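PDB 5FOF: leucyl-trna synthetase from Plasmodium knowlesi, which attaches leucine to its cognate tRNA at the expense of ATP, and in its editing domain, the part crystallised here, probably hydrolyses the aminoacyl ester of mischarged tRNA. Local coordinates for residues F46-I49 and Y50-K54; V125-R128 and D129-I132. All coordinates share one frame; numbering follows the deposited sequence.

Interaction 1 of 2, residues F46-I49 and Y50-K54; sequences FYEI and YLRNK
Y47 and L51, one helical turn apart, illustrate how an i to i+4 spacing brings an aromatic ring against a branched aliphatic chain. L51 is worth following atom by atom. Its CB lies beside the backbone, 3.5 Å from E48 O. CG then stands over one face of the Y47 ring, 4.0 Å from its centroid and displaced toward the rim, a CH-pi contact. Beyond CG both branches touch Y47 CE2: L51 CD1 turns toward Y47 CD2, whereas L51 CD2 turns toward the phenolic end, 3.3 Å from Y47 CZ and closer still, 3.1 Å, to Y47 OH. The Y47 ring is in place for this because CG is anti to the backbone N (chi1 -171°), which sends the ring outward, tilted toward the next turn. The same ring approaches Y50, Y47 CE1 to Y50 CD2 at 3.8 Å, but the two near-parallel planes are slid apart and scarcely overlap.

Elsewhere on the helix the chemistry turns ionic. E48 extends its carboxylate to R52, OE2 to NH2 at 2.6 Å, a salt bridge in which the oxygen lies at the guanidinium edge although the two planes are 81° apart. R52 NH1 passes I49 CG1 and also forms a salt bridge with E178. I49 O takes the helical bond from N53 N at 3.0 Å and a weak one from N53 ND2, whose other acceptor is again E178. With carboxylates at both NH1 and NH2, the guanidinium is limited in its rotation, and its positive charge is probably shared between E48 and E178.

Interaction 2 of 2, residues V125-R128 and D129-I132; sequences VMTR and DEII
T127 and E130 grip each other through three hydrogen bonds, one of them weak. The backbone N of T127 donates to E130 OE1 at 2.7 Å, almost straight at 168°, and meets the anti lone pair of that oxygen. In return, T127 OG1 accepts from E130 N at 3.3 Å. The hydroxyl also donates weakly to E130 OE1, so one carboxylate oxygen serves both the amide and the side chain of T127. A chi1 of 55° sets OG1 between its own backbone N and carbonyl carbon, from where it faces the first turn of the helix.

Around this pair, ordinary helical bonding begins at once: I131 N reaches T127 O at 2.9 Å, and I132 N reaches R128 O. An apolar contact lies alongside, M126 CB resting on I131 CG1 at 3.4 Å, while the M126 chain leads off beyond and also touches F109 and R113. Separately, I132 CD1 approaches R128 NH1 obliquely at 3.6 Å. Farther out, M126 is held by backbone hydrogen bonds to M157 and S159, while I131 and I132 rest on L107 of strand 102-108.

Reciprocal bonding of this kind, side chain to backbone in both directions between the N-cap residue and the third residue after it, defines a capping box. Here it marks the change from strand 125-126 to helix 128-134.

In the fold
Interactions 1 and 2 show two local ways of organising a helix, one along its length and the other at its start. They follow in series along the chain and do not touch: their centres are 23 Å apart and their nearest atoms about 7 Å. Both lie well out from the chain centre, at 21 Å for interaction 1 and 26 Å for interaction 2, yet both helices pack onto the same mixed sheet. Helix 43-55 lays Y50 and N53 on strand 170-175, while helix 128-134 meets strand 102-108, which pairs antiparallel with strand 170-175. The two helices thus pack on neighbouring strands, and no ligand or active-site residue is identified at either contact.

Interaction 1 of 2, residues F46-I49 and Y50-K54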
ATOM      1  N   PHE A  46       3.572 -16.253  -4.619  1.00 49.14           N
ATOM      2  CA  PHE A  46       2.740 -16.033  -3.438  1.00 48.71           C
ATOM      3  C   PHE A  46       2.286 -17.360  -2.835  1.00 51.02           C
ATOM      4  O   PHE A  46       2.267 -17.516  -1.609  1.00 52.50           O
ATOM      5  CB  PHE A  46       1.533 -15.142  -3.735  1.00 47.85           C
ATOM      6  CG  PHE A  46       0.683 -14.879  -2.522  1.00 48.43           C
ATOM      7  CD1 PHE A  46       1.090 -13.957  -1.554  1.00 48.12           C
ATOM      8  CD2 PHE A  46      -0.488 -15.585  -2.309  1.00 49.69           C
ATOM      9  CE1 PHE A  46       0.326 -13.723  -0.421  1.00 45.53           C
ATOM     10  CE2 PHE A  46      -1.257 -15.356  -1.168  1.00 49.38           C
ATOM     11  CZ  PHE A  46      -0.847 -14.425  -0.227  1.00 45.20           C
ATOM     12  N   TYR A  47       1.916 -18.314  -3.692  1.00 54.08           N
ATOM     13  CA  TYR A  47       1.492 -19.640  -3.226  1.00 51.24           C
ATOM     14  C   TYR A  47       2.595 -20.373  -2.464  1.00 49.27           C
ATOM     15  O   TYR A  47       2.308 -21.053  -1.482  1.00 50.96           O
ATOM     16  CB  TYR A  47       0.988 -20.515  -4.370  1.00 49.57           C
ATOM     17  CG  TYR A  47       0.355 -21.781  -3.864  1.00 48.37           C
ATOM     18  CD1 TYR A  47      -0.775 -21.732  -3.073  1.00 48.59           C
ATOM     19  CD2 TYR A  47       0.901 -23.033  -4.146  1.00 51.59           C
ATOM     20  CE1 TYR A  47      -1.375 -22.885  -2.586  1.00 48.45           C
ATOM     21  CE2 TYR A  47       0.309 -24.196  -3.662  1.00 49.50           C
ATOM     22  CZ  TYR A  47      -0.826 -24.114  -2.876  1.00 46.38           C
ATOM     23  OH  TYR A  47      -1.423 -25.245  -2.369  1.00 46.37           O
ATOM     24  N   GLU A  48       3.843 -20.226  -2.891  1.00 47.71           N
ATOM     25  CA  GLU A  48       4.945 -20.806  -2.137  1.00 51.16           C
ATOM     26  C   GLU A  48       4.862 -20.337  -0.699  1.00 50.33           C
ATOM     27  O   GLU A  48       4.785 -21.166   0.217  1.00 48.09           O
ATOM     28  CB  GLU A  48       6.306 -20.445  -2.720  1.00 54.01           C
ATOM     29  CG  GLU A  48       7.446 -21.183  -2.028  1.00 59.10           C
ATOM     30  CD  GLU A  48       8.797 -20.574  -2.318  1.00 64.72           C
ATOM     31  OE1 GLU A  48       9.037 -20.170  -3.487  1.00 62.75           O
ATOM     32  OE2 GLU A  48       9.617 -20.503  -1.373  1.00 69.11           O
ATOM     33  N   ILE A  49       4.842 -19.009  -0.536  1.00 49.46           N
ATOM     34  CA  ILE A  49       4.758 -18.352   0.774  1.00 48.29           C
ATOM     35  C   ILE A  49       3.573 -18.901   1.573  1.00 45.25           C
ATOM     36  O   ILE A  49       3.693 -19.151   2.762  1.00 47.34           O
ATOM     37  CB  ILE A  49       4.689 -16.794   0.635  1.00 49.66           C
ATOM     38  CG1 ILE A  49       6.035 -16.241   0.157  1.00 49.83           C
ATOM     39  CG2 ILE A  49       4.312 -16.096   1.947  1.00 48.70           C
ATOM     40  CD1 ILE A  49       5.922 -14.923  -0.585  1.00 49.97           C
ATOM     41  N   TYR A  50       2.442 -19.103   0.917  1.00 44.13           N
ATOM     42  CA  TYR A  50       1.272 -19.624   1.598  1.00 45.57           C
ATOM     43  C   TYR A  50       1.501 -21.036   2.167  1.00 49.88           C
ATOM     44  O   TYR A  50       1.076 -21.306   3.288  1.00 49.23           O
ATOM     45  CB  TYR A  50       0.060 -19.595   0.666  1.00 45.53           C
ATOM     46  CG  TYR A  50      -1.180 -20.242   1.245  1.00 47.72           C
ATOM     47  CD1 TYR A  50      -2.087 -19.509   2.012  1.00 48.03           C
ATOM     48  CD2 TYR A  50      -1.455 -21.599   1.017  1.00 50.62           C
ATOM     49  CE1 TYR A  50      -3.231 -20.107   2.536  1.00 48.44           C
ATOM     50  CE2 TYR A  50      -2.598 -22.202   1.537  1.00 50.60           C
ATOM     51  CZ  TYR A  50      -3.474 -21.454   2.292  1.00 48.73           C
ATOM     52  OH  TYR A  50      -4.586 -22.051   2.790  1.00 51.73           O
ATOM     53  N   LEU A  51       2.159 -21.917   1.395  1.00 52.63           N
ATOM     54  CA  LEU A  51       2.418 -23.314   1.806  1.00 51.93           C
ATOM     55  C   LEU A  51       3.371 -23.381   2.971  1.00 52.23           C
ATOM     56  O   LEU A  51       3.142 -24.129   3.922  1.00 58.54           O
ATOM     57  CB  LEU A  51       3.029 -24.141   0.672  1.00 53.63           C
ATOM     58  CG  LEU A  51       2.183 -24.402  -0.571  1.00 56.95           C
ATOM     59  CD1 LEU A  51       3.022 -25.178  -1.571  1.00 60.88           C
ATOM     60  CD2 LEU A  51       0.893 -25.140  -0.238  1.00 59.40           C
ATOM     61  N   ARG A  52       4.449 -22.617   2.882  1.00 51.44           N
ATOM     62  CA  ARG A  52       5.389 -22.503   3.983  1.00 57.88           C
ATOM     63  C   ARG A  52       4.690 -22.030   5.271  1.00 61.66           C
ATOM     64  O   ARG A  52       4.893 -22.621   6.328  1.00 63.35           O
ATOM     65  CB  ARG A  52       6.539 -21.564   3.613  1.00 61.27           C
ATOM     66  CG  ARG A  52       7.682 -21.536   4.622  1.00 65.42           C
ATOM     67  CD  ARG A  52       8.579 -20.326   4.414  1.00 67.99           C
ATOM     68  NE  ARG A  52       9.068 -20.228   3.028  1.00 67.27           N
ATOM     69  CZ  ARG A  52       8.887 -19.201   2.187  1.00 65.09           C
ATOM     70  NH1 ARG A  52       8.216 -18.109   2.545  1.00 61.96           N
ATOM     71  NH2 ARG A  52       9.405 -19.264   0.954  1.00 63.26           N
ATOM     72  N   ASN A  53       3.850 -20.998   5.182  1.00 65.62           N
ATOM     73  CA  ASN A  53       3.183 -20.460   6.384  1.00 71.26           C
ATOM     74  C   ASN A  53       1.888 -21.185   6.786  1.00 77.70           C
ATOM     75  O   ASN A  53       1.354 -20.933   7.869  1.00 78.67           O
ATOM     76  CB  ASN A  53       2.984 -18.939   6.281  1.00 68.55           C
ATOM     77  CG  ASN A  53       4.270 -18.167   6.555  1.00 72.35           C
ATOM     78  OD1 ASN A  53       4.531 -17.765   7.692  1.00 75.86           O
ATOM     79  ND2 ASN A  53       5.088 -17.967   5.514  1.00 67.68           N
ATOM     80  N   LYS A  54       1.399 -22.080   5.919  1.00 83.13           N
ATOM     81  CA  LYS A  54       0.342 -23.040   6.270  1.00 86.22           C
ATOM     82  C   LYS A  54       0.790 -23.950   7.420  1.00 91.80           C
ATOM     83  O   LYS A  54       0.094 -24.053   8.434  1.00 93.41           O
ATOM     84  CB  LYS A  54      -0.039 -23.886   5.046  1.00 86.57           C
ATOM     85  CG  LYS A  54      -1.199 -24.854   5.261  1.00 88.84           C
ATOM     86  CD  LYS A  54      -2.119 -24.955   4.042  1.00 87.79           C
ATOM     87  CE  LYS A  54      -1.466 -25.630   2.836  1.00 87.27           C
ATOM     88  NZ  LYS A  54      -1.890 -27.046   2.649  1.00 82.78           N
TER

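Interaction 2 of 2, residues V125-R128 and D129-I132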
ATOM      1  N   VAL A 125     -22.990  -9.800   4.012  1.00 59.41           N
ATOM      2  CA  VAL A 125     -22.911 -11.027   4.796  1.00 57.87           C
ATOM      3  C   VAL A 125     -23.025 -12.219   3.852  1.00 59.72           C
ATOM      4  O   VAL A 125     -24.012 -12.359   3.129  1.00 60.17           O
ATOM      5  CB  VAL A 125     -23.999 -11.092   5.893  1.00 58.09           C
ATOM      6  CG1 VAL A 125     -23.943 -12.428   6.649  1.00 55.83           C
ATOM      7  CG2 VAL A 125     -23.842  -9.916   6.857  1.00 54.86           C
ATOM      8  N   MET A 126     -21.993 -13.057   3.865  1.00 58.27           N
ATOM      9  CA  MET A 126     -21.879 -14.200   2.976  1.00 58.74           C
ATOM     10  C   MET A 126     -21.371 -15.435   3.726  1.00 58.65           C
ATOM     11  O   MET A 126     -20.733 -15.314   4.767  1.00 56.26           O
ATOM     12  CB  MET A 126     -20.915 -13.853   1.853  1.00 60.67           C
ATOM     13  CG  MET A 126     -21.449 -12.815   0.885  1.00 63.47           C
ATOM     14  SD  MET A 126     -20.462 -12.695  -0.616  1.00 66.84           S
ATOM     15  CE  MET A 126     -21.113 -11.160  -1.253  1.00 68.92           C
ATOM     16  N   THR A 127     -21.678 -16.621   3.204  1.00 59.56           N
ATOM     17  CA  THR A 127     -21.083 -17.868   3.705  1.00 64.08           C
ATOM     18  C   THR A 127     -19.703 -18.086   3.101  1.00 61.71           C
ATOM     19  O   THR A 127     -19.381 -17.507   2.063  1.00 64.70           O
ATOM     20  CB  THR A 127     -21.939 -19.084   3.352  1.00 61.66           C
ATOM     21  OG1 THR A 127     -22.150 -19.100   1.938  1.00 66.43           O
ATOM     22  CG2 THR A 127     -23.275 -19.038   4.089  1.00 60.82           C
ATOM     23  N   ARG A 128     -18.902 -18.931   3.739  1.00 57.35           N
ATOM     24  CA  ARG A 128     -17.605 -19.298   3.182  1.00 61.31           C
ATOM     25  C   ARG A 128     -17.665 -19.521   1.667  1.00 62.92           C
ATOM     26  O   ARG A 128     -16.896 -18.894   0.933  1.00 63.07           O
ATOM     27  CB  ARG A 128     -17.020 -20.537   3.872  1.00 61.35           C
ATOM     28  CG  ARG A 128     -15.604 -20.876   3.402  1.00 66.89           C
ATOM     29  CD  ARG A 128     -14.917 -21.932   4.250  1.00 69.71           C
ATOM     30  NE  ARG A 128     -13.490 -21.629   4.421  1.00 75.23           N
ATOM     31  CZ  ARG A 128     -12.505 -21.976   3.584  1.00 77.39           C
ATOM     32  NH1 ARG A 128     -12.742 -22.664   2.456  1.00 74.60           N
ATOM     33  NH2 ARG A 128     -11.252 -21.624   3.882  1.00 77.26           N
ATOM     34  N   ASP A 129     -18.581 -20.382   1.205  1.00 66.39           N
ATOM     35  CA  ASP A 129     -18.709 -20.696  -0.237  1.00 65.19           C
ATOM     36  C   ASP A 129     -19.126 -19.496  -1.081  1.00 60.64           C
ATOM     37  O   ASP A 129     -18.525 -19.245  -2.122  1.00 61.93           O
ATOM     38  CB  ASP A 129     -19.682 -21.860  -0.487  1.00 66.44           C
ATOM     39  CG  ASP A 129     -19.110 -23.219  -0.067  1.00 68.96           C
ATOM     40  OD1 ASP A 129     -17.868 -23.403  -0.090  1.00 67.14           O
ATOM     41  OD2 ASP A 129     -19.918 -24.112   0.278  1.00 66.84           O
ATOM     42  N   GLU A 130     -20.137 -18.757  -0.634  1.00 58.53           N
ATOM     43  CA  GLU A 130     -20.582 -17.540  -1.344  1.00 62.29           C
ATOM     44  C   GLU A 130     -19.463 -16.506  -1.517  1.00 63.57           C
ATOM     45  O   GLU A 130     -19.354 -15.882  -2.575  1.00 65.42           O
ATOM     46  CB  GLU A 130     -21.740 -16.875  -0.614  1.00 64.04           C
ATOM     47  CG  GLU A 130     -23.055 -17.635  -0.678  1.00 66.37           C
ATOM     48  CD  GLU A 130     -24.083 -17.106   0.314  1.00 67.37           C
ATOM     49  OE1 GLU A 130     -23.683 -16.632   1.401  1.00 64.49           O
ATOM     50  OE2 GLU A 130     -25.294 -17.160   0.008  1.00 68.15           O
ATOM     51  N   ILE A 131     -18.646 -16.336  -0.474  1.00 62.13           N
ATOM     52  CA  ILE A 131     -17.465 -15.465  -0.525  1.00 60.20           C
ATOM     53  C   ILE A 131     -16.502 -15.943  -1.601  1.00 62.65           C
ATOM     54  O   ILE A 131     -16.044 -15.149  -2.415  1.00 63.52           O
ATOM     55  CB  ILE A 131     -16.716 -15.410   0.831  1.00 57.90           C
ATOM     56  CG1 ILE A 131     -17.572 -14.695   1.870  1.00 55.39           C
ATOM     57  CG2 ILE A 131     -15.365 -14.700   0.695  1.00 57.27           C
ATOM     58  CD1 ILE A 131     -16.949 -14.621   3.247  1.00 56.73           C
ATOM     59  N   ILE A 132     -16.193 -17.237  -1.590  1.00 66.46           N
ATOM     60  CA  ILE A 132     -15.268 -17.818  -2.566  1.00 70.11           C
ATOM     61  C   ILE A 132     -15.761 -17.654  -4.012  1.00 70.41           C
ATOM     62  O   ILE A 132     -14.941 -17.446  -4.912  1.00 66.78           O
ATOM     63  CB  ILE A 132     -14.900 -19.284  -2.208  1.00 71.01           C
ATOM     64  CG1 ILE A 132     -14.016 -19.265  -0.952  1.00 72.75           C
ATOM     65  CG2 ILE A 132     -14.156 -19.981  -3.353  1.00 70.25           C
ATOM     66  CD1 ILE A 132     -13.676 -20.621  -0.372  1.00 74.73           C
TER